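Local coordinates for protein spore germination lipase LipC (Metagenome, PDB 6NKD) that probably hydrolyses ester bonds in lipids such as lysophospholipids, as a GDSL-family serine lipase with a likely part in spore germination, at residues L3-L8 with V74-G79; S11-V16 with L43-K48; P23-R28 with R193-M198; R132-Y137 with I169-V174. All blocks are in the same frame, centred on the assembly; numbering follows the deposited sequence.

In the fold
Strand 3-9 starts the fold inside the parallel sheet, next to edge strand 41-47, and contact 1 closes the first long loop by pairing it with strand 74-77. Nested inside that loop is contact 2, where helix 11-14, which carries the probable nucleophile, meets edge strand 41-47. Contact 3 brings helix 25-37 to the C-terminal helix 192-204; along the chain it crosses both earlier contacts. Contact 4 follows contacts 1 and 2 in series and is nested in the loop of contact 3. It joins strand 130-134 to the end of edge strand 166-169 and the start of helix 171-175. F25 and M198 both pack on L134, linking contacts 3 and 4.

Contact 1: residues L3-L8 with V74-G79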
loop_
_atom_site.group_PDB
_atom_site.type_symbol
_atom_site.label_atom_id
_atom_site.label_comp_id
_atom_site.label_asym_id
_atom_site.label_seq_id
_atom_site.Cartn_x
_atom_site.Cartn_y
_atom_site.Cartn_z
ATOM N N LEU A 3 -17.075 -25.333 -4.051
ATOM C CA LEU A 3 -17.983 -24.333 -3.509
ATOM C C LEU A 3 -17.503 -22.933 -3.866
ATOM O O LEU A 3 -16.298 -22.670 -3.920
ATOM C CB LEU A 3 -18.099 -24.473 -1.991
ATOM C CG LEU A 3 -18.640 -25.803 -1.464
ATOM C CD1 LEU A 3 -18.613 -25.823 0.053
ATOM C CD2 LEU A 3 -20.049 -26.054 -1.981
ATOM N N GLN A 4 -18.455 -22.038 -4.110
ATOM C CA GLN A 4 -18.172 -20.646 -4.432
ATOM C C GLN A 4 -18.603 -19.785 -3.253
ATOM O O GLN A 4 -19.776 -19.800 -2.865
ATOM C CB GLN A 4 -18.895 -20.218 -5.709
ATOM C CG GLN A 4 -18.121 -19.229 -6.572
ATOM C CD GLN A 4 -17.082 -19.906 -7.451
ATOM O OE1 GLN A 4 -16.960 -21.132 -7.456
ATOM N NE2 GLN A 4 -16.333 -19.109 -8.204
ATOM N N TYR A 5 -17.657 -19.044 -2.685
ATOM C CA TYR A 5 -17.903 -18.198 -1.521
ATOM C C TYR A 5 -17.537 -16.766 -1.886
ATOM O O TYR A 5 -16.366 -16.464 -2.136
ATOM C CB TYR A 5 -17.104 -18.692 -0.314
ATOM C CG TYR A 5 -16.915 -17.671 0.787
ATOM C CD1 TYR A 5 -17.995 -16.972 1.314
ATOM C CD2 TYR A 5 -15.656 -17.423 1.316
ATOM C CE1 TYR A 5 -17.822 -16.042 2.322
ATOM C CE2 TYR A 5 -15.473 -16.495 2.325
ATOM C CZ TYR A 5 -16.558 -15.809 2.825
ATOM O OH TYR A 5 -16.380 -14.886 3.831
ATOM N N THR A 6 -18.538 -15.891 -1.923
ATOM C CA THR A 6 -18.319 -14.476 -2.181
ATOM C C THR A 6 -18.376 -13.702 -0.870
ATOM O O THR A 6 -19.078 -14.084 0.071
ATOM C CB THR A 6 -19.347 -13.924 -3.178
ATOM O OG1 THR A 6 -18.836 -12.729 -3.781
ATOM C CG2 THR A 6 -20.667 -13.602 -2.491
ATOM N N ALA A 7 -17.605 -12.619 -0.806
ATOM C CA ALA A 7 -17.507 -11.817 0.405
ATOM C C ALA A 7 -17.585 -10.345 0.041
ATOM O O ALA A 7 -16.847 -9.878 -0.833
ATOM C CB ALA A 7 -16.208 -12.109 1.165
ATOM N N LEU A 8 -18.476 -9.621 0.711
ATOM C CA LEU A 8 -18.690 -8.205 0.468
ATOM C C LEU A 8 -18.582 -7.453 1.785
ATOM O O LEU A 8 -18.931 -7.980 2.843
ATOM C CB LEU A 8 -20.065 -7.951 -0.162
ATOM C CG LEU A 8 -20.549 -9.012 -1.152
ATOM C CD1 LEU A 8 -22.067 -9.076 -1.163
ATOM C CD2 LEU A 8 -20.010 -8.731 -2.546
ATOM N N VAL A 74 -22.080 -19.370 -0.207
ATOM C CA VAL A 74 -21.939 -18.689 1.074
ATOM C C VAL A 74 -21.639 -17.224 0.793
ATOM O O VAL A 74 -20.812 -16.913 -0.071
ATOM C CB VAL A 74 -20.826 -19.314 1.940
ATOM C CG1 VAL A 74 -20.651 -18.534 3.234
ATOM C CG2 VAL A 74 -21.127 -20.776 2.236
ATOM N N ILE A 75 -22.316 -16.328 1.510
ATOM C CA ILE A 75 -22.125 -14.890 1.364
ATOM C C ILE A 75 -21.909 -14.289 2.746
ATOM O O ILE A 75 -22.677 -14.566 3.674
ATOM C CB ILE A 75 -23.326 -14.215 0.671
ATOM C CG1 ILE A 75 -23.620 -14.880 -0.674
ATOM C CG2 ILE A 75 -23.065 -12.728 0.483
ATOM C CD1 ILE A 75 -24.782 -14.262 -1.417
ATOM N N THR A 76 -20.868 -13.472 2.882
ATOM C CA THR A 76 -20.601 -12.736 4.109
ATOM C C THR A 76 -20.620 -11.244 3.815
ATOM O O THR A 76 -20.114 -10.800 2.779
ATOM C CB THR A 76 -19.256 -13.130 4.728
ATOM O OG1 THR A 76 -18.215 -12.982 3.754
ATOM C CG2 THR A 76 -19.297 -14.568 5.217
ATOM N N ILE A 77 -21.210 -10.472 4.726
ATOM C CA ILE A 77 -21.367 -9.034 4.552
ATOM C C ILE A 77 -20.893 -8.331 5.816
ATOM O O ILE A 77 -21.252 -8.733 6.928
ATOM C CB ILE A 77 -22.825 -8.647 4.237
ATOM C CG1 ILE A 77 -23.332 -9.415 3.014
ATOM C CG2 ILE A 77 -22.940 -7.148 4.004
ATOM C CD1 ILE A 77 -24.751 -9.074 2.625
ATOM N N THR A 78 -20.081 -7.291 5.643
ATOM C CA THR A 78 -19.684 -6.409 6.728
ATOM C C THR A 78 -20.009 -4.974 6.339
ATOM O O THR A 78 -20.116 -4.646 5.155
ATOM C CB THR A 78 -18.185 -6.529 7.058
ATOM O OG1 THR A 78 -17.406 -6.045 5.958
ATOM C CG2 THR A 78 -17.813 -7.974 7.337
ATOM N N GLY A 79 -20.174 -4.124 7.342
ATOM C CA GLY A 79 -20.458 -2.729 7.075
ATOM C C GLY A 79 -20.904 -2.009 8.327
ATOM O O GLY A 79 -21.018 -2.593 9.409
#
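L8 lays its CD1 methyl against the isoleucines of the next strand, 4.1 Å from CG2 of I75 and more loosely beside CG1 of I77. The backbone of L8 is tied as well: its N donates to O of T76 at 2.9 Å in an almost straight bond (176°), and its O accepts N of T78 at 3.1 Å. T76 looks to the other face of the sheet, the one it shares with Y5, A7 and V74. Its OG1 stands between the backbone N and the carbonyl carbon (chi1 54°), 2.6 Å from OH of Y5; this is a hydrogen bond whose donor could be either hydroxyl. The tyrosine side chain crosses that of T76 at about a right angle, and its CD1 touches CG1 of V74 at 3.6 Å. V74 also offers its O to N of T6, 3.1 Å away. V26 and M33 of helix 25-37 cover Y5 on this face, while I75 and I77 pack on helix 98-122 on the other. The two strands run parallel, 12° apart, and strand 41-47, though it lies between them in sequence, flanks strand 3-9 instead: the 2-1-3-4-5 order of the flavodoxin-like three-layer sandwich of SGNH hydrolases.

Contact 2: residues S11-V16 with L43-K48; sequences SLTVGV and LIVFAK
A47 meets helix 11-14 with its methyl, and apolar packing carries nearly all of this contact. CB of A47 lies 3.6 Å from CG2 of V14 and 3.7 Å from CB of T13, so it sits against two consecutive helical residues. T13 adds its methyl: with CG2 anti to the backbone N, it reaches CG1 of V45 at 3.9 Å, the two side chains sliding past each other in opposite directions. CG2 of V14 also touches the backbone just past the strand, 3.7 Å from N of K48. The polar groups find partners elsewhere. OG1 of T13 bonds to T78, NZ of K48 forms a salt bridge with E52 of a neighbouring subunit, and OG of S11, the probable nucleophile, hydrogen-bonds to NE2 of H189. Backbone bonds end the helix at once in a Schellman motif: N of V16 returns to O of S11 at 3.1 Å, and N of G15, whose phi is positive (98°), makes a weak bond to O of L12. N of G15 and N of V16 reach O of S11 from opposite faces of its carbonyl plane. Chemically, then, the helix of the probable nucleophile rests on the edge strand through aliphatic carbons, while the S11 hydroxyl engages the histidine of what is probably the catalytic triad.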
loop_
_atom_site.group_PDB
_atom_site.type_symbol
_atom_site.label_atom_id
_atom_site.label_comp_id
_atom_site.label_asym_id
_atom_site.label_seq_id
_atom_site.Cartn_x
_atom_site.Cartn_y
_atom_site.Cartn_z
ATOM N N SER A 11 -13.589 -2.500 5.374
ATOM C CA SER A 11 -12.194 -2.804 5.677
ATOM C C SER A 11 -12.040 -4.159 6.355
ATOM O O SER A 11 -10.980 -4.785 6.247
ATOM C CB SER A 11 -11.594 -1.703 6.551
ATOM O OG SER A 11 -12.383 -1.476 7.706
ATOM N N LEU A 12 -13.076 -4.629 7.054
ATOM C CA LEU A 12 -12.990 -5.934 7.703
ATOM C C LEU A 12 -12.870 -7.050 6.675
ATOM O O LEU A 12 -12.056 -7.968 6.835
ATOM C CB LEU A 12 -14.206 -6.161 8.602
ATOM C CG LEU A 12 -14.481 -5.149 9.720
ATOM C CD1 LEU A 12 -15.456 -5.729 10.736
ATOM C CD2 LEU A 12 -13.190 -4.711 10.392
ATOM N N THR A 13 -13.674 -6.988 5.609
ATOM C CA THR A 13 -13.574 -7.980 4.543
ATOM C C THR A 13 -12.253 -7.855 3.792
ATOM O O THR A 13 -11.730 -8.856 3.289
ATOM C CB THR A 13 -14.758 -7.839 3.583
ATOM O OG1 THR A 13 -15.983 -7.886 4.323
ATOM C CG2 THR A 13 -14.761 -8.965 2.554
ATOM N N VAL A 14 -11.701 -6.644 3.711
ATOM C CA VAL A 14 -10.372 -6.475 3.137
ATOM C C VAL A 14 -9.325 -7.151 4.014
ATOM O O VAL A 14 -8.364 -7.748 3.513
ATOM C CB VAL A 14 -10.065 -4.979 2.937
ATOM C CG1 VAL A 14 -8.609 -4.775 2.543
ATOM C CG2 VAL A 14 -10.990 -4.380 1.890
ATOM N N GLY A 15 -9.499 -7.084 5.329
ATOM C CA GLY A 15 -8.520 -7.599 6.261
ATOM C C GLY A 15 -7.583 -6.562 6.837
ATOM O O GLY A 15 -6.469 -6.917 7.239
ATOM N N VAL A 16 -7.995 -5.296 6.886
ATOM C CA VAL A 16 -7.132 -4.233 7.382
ATOM C C VAL A 16 -6.878 -4.445 8.865
ATOM O O VAL A 16 -7.801 -4.741 9.635
ATOM C CB VAL A 16 -7.766 -2.861 7.109
ATOM C CG1 VAL A 16 -6.899 -1.740 7.667
ATOM C CG2 VAL A 16 -7.995 -2.672 5.616
ATOM N N LEU A 43 -12.937 -18.410 -3.804
ATOM C CA LEU A 43 -13.218 -17.182 -3.073
ATOM C C LEU A 43 -13.159 -15.985 -4.010
ATOM O O LEU A 43 -12.211 -15.844 -4.789
ATOM C CB LEU A 43 -12.226 -16.996 -1.920
ATOM C CG LEU A 43 -12.238 -15.641 -1.208
ATOM C CD1 LEU A 43 -13.604 -15.353 -0.604
ATOM C CD2 LEU A 43 -11.148 -15.582 -0.145
ATOM N N ILE A 44 -14.175 -15.129 -3.929
ATOM C CA ILE A 44 -14.199 -13.840 -4.610
ATOM C C ILE A 44 -14.526 -12.776 -3.573
ATOM O O ILE A 44 -15.433 -12.959 -2.753
ATOM C CB ILE A 44 -15.223 -13.811 -5.765
ATOM C CG1 ILE A 44 -14.976 -14.961 -6.749
ATOM C CG2 ILE A 44 -15.159 -12.486 -6.493
ATOM C CD1 ILE A 44 -15.849 -16.179 -6.511
ATOM N N VAL A 45 -13.785 -11.669 -3.598
ATOM C CA VAL A 45 -13.901 -10.623 -2.585
ATOM C C VAL A 45 -14.142 -9.289 -3.275
ATOM O O VAL A 45 -13.334 -8.860 -4.107
ATOM C CB VAL A 45 -12.649 -10.544 -1.693
ATOM C CG1 VAL A 45 -12.707 -9.310 -0.802
ATOM C CG2 VAL A 45 -12.513 -11.806 -0.854
ATOM N N PHE A 46 -15.245 -8.631 -2.925
ATOM C CA PHE A 46 -15.532 -7.263 -3.350
ATOM C C PHE A 46 -15.575 -6.410 -2.089
ATOM O O PHE A 46 -16.583 -6.406 -1.374
ATOM C CB PHE A 46 -16.848 -7.174 -4.119
ATOM C CG PHE A 46 -16.911 -8.053 -5.334
ATOM C CD1 PHE A 46 -16.233 -7.708 -6.493
ATOM C CD2 PHE A 46 -17.668 -9.214 -5.326
ATOM C CE1 PHE A 46 -16.297 -8.511 -7.613
ATOM C CE2 PHE A 46 -17.739 -10.019 -6.445
ATOM C CZ PHE A 46 -17.052 -9.667 -7.590
ATOM N N ALA A 47 -14.489 -5.695 -1.805
ATOM C CA ALA A 47 -14.425 -4.906 -0.583
ATOM C C ALA A 47 -13.434 -3.766 -0.758
ATOM O O ALA A 47 -12.474 -3.868 -1.527
ATOM C CB ALA A 47 -14.035 -5.773 0.619
ATOM N N LYS A 48 -13.680 -2.682 -0.027
ATOM C CA LYS A 48 -12.833 -1.499 -0.060
ATOM C C LYS A 48 -13.064 -0.716 1.223
ATOM O O LYS A 48 -14.178 -0.684 1.750
ATOM C CB LYS A 48 -13.134 -0.625 -1.286
ATOM C CG LYS A 48 -12.219 0.583 -1.456
ATOM C CD LYS A 48 -10.986 0.243 -2.280
ATOM C CE LYS A 48 -10.038 1.429 -2.377
ATOM N NZ LYS A 48 -10.735 2.674 -2.808
#

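Contact 3: residues P23-R28 with R193-M198; sequences PGFVQR and RGYEAM. With SO4 (sulfate ion), chain C.
R28 and E196 form a salt bridge between the two segments. NH2 of R28 donates to the anti lone pair of E196 OE1 at 3.0 Å, with the oxygen close to the guanidinium plane; the carboxylate plane itself is turned 73° away. Beside this pair the contact is apolar. CE of M198, a selenomethionine, lies over one face of the F25 ring, 3.9 Å from its centroid and offset toward the rim, brought there by a bend at chi3 (64°). V26 CG1 covers the opposite face over the centre. CD1 of Y195 comes to the edge of the F25 ring and touches F25 CB at 3.6 Å, while CA of G24 sits over a face of the tyrosine ring. One step out, P23 O positions the arginine, accepting both R28 NE and R28 NH1. OE2 of E196 is salt-bridged to K32, and OH of Y195 bonds to V16 O. A sulfate ion, probably from the crystallisation liquor, accepts hydrogen bonds from N of S192 and, through its O3, from N of R193 at 3.0 Å. Held side-on by a carbonyl, the guanidinium of R28 is restrained in its rotation. E196 lies between two cations, R28 and K32, which would be expected to stabilise its negative charge beside nearby E200.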
loop_
_atom_site.group_PDB
_atom_site.type_symbol
_atom_site.label_atom_id
_atom_site.label_comp_id
_atom_site.label_asym_id
_atom_site.label_seq_id
_atom_site.Cartn_x
_atom_site.Cartn_y
_atom_site.Cartn_z
ATOM N N PRO A 23 -3.622 -13.140 6.092
ATOM C CA PRO A 23 -5.027 -13.534 5.925
ATOM C C PRO A 23 -5.931 -12.871 6.956
ATOM O O PRO A 23 -5.681 -12.931 8.162
ATOM C CB PRO A 23 -4.990 -15.058 6.097
ATOM C CG PRO A 23 -3.739 -15.330 6.863
ATOM C CD PRO A 23 -2.759 -14.286 6.428
ATOM N N GLY A 24 -6.989 -12.226 6.463
ATOM C CA GLY A 24 -8.037 -11.695 7.309
ATOM C C GLY A 24 -9.003 -12.790 7.714
ATOM O O GLY A 24 -8.686 -13.981 7.669
ATOM N N PHE A 25 -10.212 -12.379 8.104
ATOM C CA PHE A 25 -11.194 -13.360 8.551
ATOM C C PHE A 25 -11.839 -14.117 7.398
ATOM O O PHE A 25 -12.320 -15.235 7.609
ATOM C CB PHE A 25 -12.279 -12.693 9.413
ATOM C CG PHE A 25 -13.422 -12.094 8.628
ATOM C CD1 PHE A 25 -14.554 -12.844 8.329
ATOM C CD2 PHE A 25 -13.381 -10.771 8.216
ATOM C CE1 PHE A 25 -15.607 -12.293 7.612
ATOM C CE2 PHE A 25 -14.435 -10.213 7.504
ATOM C CZ PHE A 25 -15.547 -10.977 7.204
ATOM N N VAL A 26 -11.858 -13.548 6.189
ATOM C CA VAL A 26 -12.607 -14.176 5.105
ATOM C C VAL A 26 -11.874 -15.406 4.579
ATOM O O VAL A 26 -12.505 -16.390 4.180
ATOM C CB VAL A 26 -12.908 -13.161 3.983
ATOM C CG1 VAL A 26 -13.486 -11.886 4.561
ATOM C CG2 VAL A 26 -11.671 -12.863 3.146
ATOM N N GLN A 27 -10.541 -15.381 4.574
ATOM C CA GLN A 27 -9.776 -16.522 4.089
ATOM C C GLN A 27 -9.471 -17.535 5.181
ATOM O O GLN A 27 -9.260 -18.714 4.870
ATOM C CB GLN A 27 -8.468 -16.060 3.435
ATOM C CG GLN A 27 -7.853 -14.822 4.054
ATOM C CD GLN A 27 -8.332 -13.541 3.400
ATOM O OE1 GLN A 27 -8.498 -12.517 4.064
ATOM N NE2 GLN A 27 -8.552 -13.590 2.092
ATOM N N ARG A 28 -9.439 -17.110 6.445
ATOM C CA ARG A 28 -9.421 -18.078 7.536
ATOM C C ARG A 28 -10.750 -18.814 7.624
ATOM O O ARG A 28 -10.790 -20.004 7.957
ATOM C CB ARG A 28 -9.099 -17.379 8.856
ATOM C CG ARG A 28 -7.736 -16.713 8.885
ATOM C CD ARG A 28 -7.594 -15.784 10.080
ATOM N NE ARG A 28 -6.426 -14.919 9.955
ATOM C CZ ARG A 28 -5.248 -15.163 10.519
ATOM N NH1 ARG A 28 -4.239 -14.318 10.348
ATOM N NH2 ARG A 28 -5.080 -16.248 11.261
ATOM N N ARG A 193 -5.198 -11.929 15.576
ATOM C CA ARG A 193 -5.941 -12.641 16.611
ATOM C C ARG A 193 -7.434 -12.366 16.494
ATOM O O ARG A 193 -8.257 -13.287 16.574
ATOM C CB ARG A 193 -5.435 -12.240 17.997
ATOM C CG ARG A 193 -4.056 -12.756 18.352
ATOM C CD ARG A 193 -3.715 -12.388 19.785
ATOM N NE ARG A 193 -2.453 -12.975 20.220
ATOM C CZ ARG A 193 -1.277 -12.366 20.125
ATOM N NH1 ARG A 193 -1.204 -11.146 19.609
ATOM N NH2 ARG A 193 -0.176 -12.972 20.546
ATOM N N GLY A 194 -7.804 -11.097 16.303
ATOM C CA GLY A 194 -9.213 -10.756 16.187
ATOM C C GLY A 194 -9.856 -11.350 14.948
ATOM O O GLY A 194 -10.991 -11.830 14.996
ATOM N N TYR A 195 -9.142 -11.321 13.822
ATOM C CA TYR A 195 -9.668 -11.942 12.611
ATOM C C TYR A 195 -9.765 -13.453 12.766
ATOM O O TYR A 195 -10.708 -14.076 12.263
ATOM C CB TYR A 195 -8.798 -11.582 11.409
ATOM C CG TYR A 195 -9.049 -10.193 10.872
ATOM C CD1 TYR A 195 -10.293 -9.840 10.367
ATOM C CD2 TYR A 195 -8.040 -9.241 10.852
ATOM C CE1 TYR A 195 -10.529 -8.573 9.869
ATOM C CE2 TYR A 195 -8.265 -7.972 10.355
ATOM C CZ TYR A 195 -9.511 -7.644 9.865
ATOM O OH TYR A 195 -9.740 -6.382 9.368
ATOM N N GLU A 196 -8.800 -14.061 13.458
ATOM C CA GLU A 196 -8.875 -15.497 13.698
ATOM C C GLU A 196 -10.085 -15.840 14.554
ATOM O O GLU A 196 -10.807 -16.801 14.265
ATOM C CB GLU A 196 -7.586 -15.990 14.356
ATOM C CG GLU A 196 -7.576 -17.481 14.647
ATOM C CD GLU A 196 -7.794 -18.321 13.404
ATOM O OE1 GLU A 196 -7.153 -18.039 12.369
ATOM O OE2 GLU A 196 -8.615 -19.260 13.458
ATOM N N ALA A 197 -10.332 -15.053 15.604
ATOM C CA ALA A 197 -11.492 -15.297 16.453
ATOM C C ALA A 197 -12.796 -15.067 15.701
ATOM O O ALA A 197 -13.790 -15.753 15.966
ATOM C CB ALA A 197 -11.426 -14.410 17.696
HETATM N N MSE A 198 -12.817 -14.120 14.767
HETATM C CA MSE A 198 -14.011 -13.871 13.964
HETATM C C MSE A 198 -14.321 -15.069 13.078
HETATM O O MSE A 198 -15.477 -15.476 12.957
HETATM C CB MSE A 198 -13.842 -12.616 13.108
HETATM C CG MSE A 198 -14.056 -11.312 13.858
HETATM SE SE MSE A 198 -13.565 -9.744 12.802
HETATM C CE MSE A 198 -14.884 -9.884 11.378
HETATM S S SO4 C . -1.555 -9.677 15.750
HETATM O O1 SO4 C . -1.153 -8.815 16.859
HETATM O O2 SO4 C . -2.001 -8.853 14.631
HETATM O O3 SO4 C . -2.646 -10.549 16.180
HETATM O O4 SO4 C . -0.419 -10.488 15.324
#

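Contact 4: residues R132-Y137 with I169-V174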
loop_
_atom_site.group_PDB
_atom_site.type_symbol
_atom_site.label_atom_id
_atom_site.label_comp_id
_atom_site.label_asym_id
_atom_site.label_seq_id
_atom_site.Cartn_x
_atom_site.Cartn_y
_atom_site.Cartn_z
ATOM N N ARG A 132 -24.082 -15.035 6.031
ATOM C CA ARG A 132 -23.618 -14.777 7.390
ATOM C C ARG A 132 -23.152 -13.329 7.458
ATOM O O ARG A 132 -22.076 -12.994 6.952
ATOM C CB ARG A 132 -22.490 -15.732 7.785
ATOM C CG ARG A 132 -22.945 -17.067 8.366
ATOM C CD ARG A 132 -23.410 -18.035 7.293
ATOM N NE ARG A 132 -23.730 -19.348 7.848
ATOM C CZ ARG A 132 -24.956 -19.743 8.178
ATOM N NH1 ARG A 132 -25.987 -18.928 8.001
ATOM N NH2 ARG A 132 -25.153 -20.956 8.678
ATOM N N LEU A 133 -23.958 -12.469 8.072
ATOM C CA LEU A 133 -23.609 -11.066 8.250
ATOM C C LEU A 133 -23.183 -10.830 9.692
ATOM O O LEU A 133 -23.830 -11.315 10.627
ATOM C CB LEU A 133 -24.778 -10.155 7.872
ATOM C CG LEU A 133 -26.136 -10.405 8.527
ATOM C CD1 LEU A 133 -26.342 -9.472 9.711
ATOM C CD2 LEU A 133 -27.255 -10.246 7.511
ATOM N N LEU A 134 -22.093 -10.093 9.868
ATOM C CA LEU A 134 -21.486 -9.885 11.173
ATOM C C LEU A 134 -21.918 -8.544 11.744
ATOM O O LEU A 134 -21.938 -7.533 11.037
ATOM C CB LEU A 134 -19.961 -9.942 11.079
ATOM C CG LEU A 134 -19.362 -11.182 10.413
ATOM C CD1 LEU A 134 -19.160 -10.965 8.918
ATOM C CD2 LEU A 134 -18.056 -11.565 11.090
ATOM N N ASN A 135 -22.262 -8.537 13.030
ATOM C CA ASN A 135 -22.653 -7.294 13.672
ATOM C C ASN A 135 -21.411 -6.488 14.050
ATOM O O ASN A 135 -20.274 -6.850 13.731
ATOM C CB ASN A 135 -23.549 -7.566 14.882
ATOM C CG ASN A 135 -22.882 -8.428 15.947
ATOM O OD1 ASN A 135 -21.657 -8.504 16.041
ATOM N ND2 ASN A 135 -23.700 -9.076 16.768
ATOM N N LEU A 136 -21.633 -5.379 14.745
ATOM C CA LEU A 136 -20.557 -4.469 15.098
ATOM C C LEU A 136 -20.032 -4.769 16.495
ATOM O O LEU A 136 -20.802 -5.055 17.416
ATOM C CB LEU A 136 -21.040 -3.019 15.025
ATOM C CG LEU A 136 -21.527 -2.529 13.660
ATOM C CD1 LEU A 136 -22.020 -1.094 13.755
ATOM C CD2 LEU A 136 -20.424 -2.655 12.620
ATOM N N TYR A 137 -18.714 -4.711 16.639
ATOM C CA TYR A 137 -18.073 -4.760 17.942
ATOM C C TYR A 137 -17.795 -3.343 18.431
ATOM O O TYR A 137 -17.769 -2.385 17.654
ATOM C CB TYR A 137 -16.773 -5.567 17.883
ATOM C CG TYR A 137 -15.750 -5.036 16.900
ATOM C CD1 TYR A 137 -14.839 -4.056 17.273
ATOM C CD2 TYR A 137 -15.689 -5.524 15.601
ATOM C CE1 TYR A 137 -13.903 -3.571 16.381
ATOM C CE2 TYR A 137 -14.754 -5.046 14.700
ATOM C CZ TYR A 137 -13.864 -4.069 15.096
ATOM O OH TYR A 137 -12.932 -3.588 14.207
ATOM N N ILE A 169 -23.870 -12.961 12.947
ATOM C CA ILE A 169 -22.722 -13.398 13.732
ATOM C C ILE A 169 -22.461 -12.390 14.842
ATOM O O ILE A 169 -22.366 -11.181 14.595
ATOM C CB ILE A 169 -21.489 -13.576 12.833
ATOM C CG1 ILE A 169 -21.813 -14.535 11.685
ATOM C CG2 ILE A 169 -20.305 -14.086 13.637
ATOM C CD1 ILE A 169 -22.256 -15.911 12.137
ATOM N N ASP A 170 -22.341 -12.887 16.075
ATOM C CA ASP A 170 -22.173 -12.030 17.247
ATOM C C ASP A 170 -20.701 -11.646 17.374
ATOM O O ASP A 170 -19.950 -12.166 18.205
ATOM C CB ASP A 170 -22.684 -12.732 18.500
ATOM C CG ASP A 170 -22.916 -11.775 19.652
ATOM O OD1 ASP A 170 -22.649 -10.564 19.490
ATOM O OD2 ASP A 170 -23.371 -12.235 20.721
ATOM N N THR A 171 -20.283 -10.711 16.516
ATOM C CA THR A 171 -18.921 -10.195 16.595
ATOM C C THR A 171 -18.689 -9.445 17.899
ATOM O O THR A 171 -17.561 -9.402 18.401
ATOM C CB THR A 171 -18.625 -9.272 15.411
ATOM O OG1 THR A 171 -19.450 -9.635 14.298
ATOM C CG2 THR A 171 -17.164 -9.381 15.010
ATOM N N TYR A 172 -19.745 -8.846 18.453
ATOM C CA TYR A 172 -19.621 -8.093 19.696
ATOM C C TYR A 172 -19.160 -8.992 20.838
ATOM O O TYR A 172 -18.257 -8.633 21.602
ATOM C CB TYR A 172 -20.958 -7.425 20.026
ATOM C CG TYR A 172 -20.992 -6.669 21.336
ATOM C CD1 TYR A 172 -20.644 -5.324 21.396
ATOM C CD2 TYR A 172 -21.388 -7.295 22.512
ATOM C CE1 TYR A 172 -20.681 -4.631 22.593
ATOM C CE2 TYR A 172 -21.427 -6.610 23.709
ATOM C CZ TYR A 172 -21.073 -5.280 23.745
ATOM O OH TYR A 172 -21.114 -4.598 24.941
ATOM N N ALA A 173 -19.770 -10.175 20.964
ATOM C CA ALA A 173 -19.389 -11.094 22.032
ATOM C C ALA A 173 -17.973 -11.624 21.845
ATOM O O ALA A 173 -17.303 -11.955 22.830
ATOM C CB ALA A 173 -20.379 -12.256 22.108
ATOM N N VAL A 174 -17.506 -11.718 20.598
ATOM C CA VAL A 174 -16.146 -12.185 20.346
ATOM C C VAL A 174 -15.131 -11.190 20.893
ATOM O O VAL A 174 -14.138 -11.574 21.525
ATOM C CB VAL A 174 -15.939 -12.434 18.839
ATOM C CG1 VAL A 174 -14.464 -12.610 18.521
ATOM C CG2 VAL A 174 -16.727 -13.651 18.387
#
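N135 reaches across to the strand end and helix start, its side chain meeting I169, D170, T171 and Y172. Its CB passes 3.8 Å from O of I169. CG, between the backbone N and the carbonyl carbon (chi1 60°), comes nearer that oxygen. OD1 accepts N of Y172 at 3.1 Å and makes a weak bond, poorly angled, with N of T171; OG1 of T171 lies 3.0 Å from it. ND2 donates to OD1 of D170 at 3.3 Å in a fairly straight bond (166°), meeting that oxygen from above the carboxylate plane. The same D170 oxygen caps the helix with a weak bond from N of A173. Next to the amide, the last rungs of the parallel sheet hold the two strands in step: N of I169 to O of L133 at 2.8 Å, and N of N135 to O of I169 at 3.1 Å. L134 and I169 lie side by side, pointing the same way, CG to CB 4.0 Å. Y137, which follows, stacks on F175 and bonds through OH to V188 O, close to H189. A flipped amide would be disfavoured, since OD1 takes N-H donors while ND2 faces a carboxylate, and the helix start would be expected to polarise the amide oxygen.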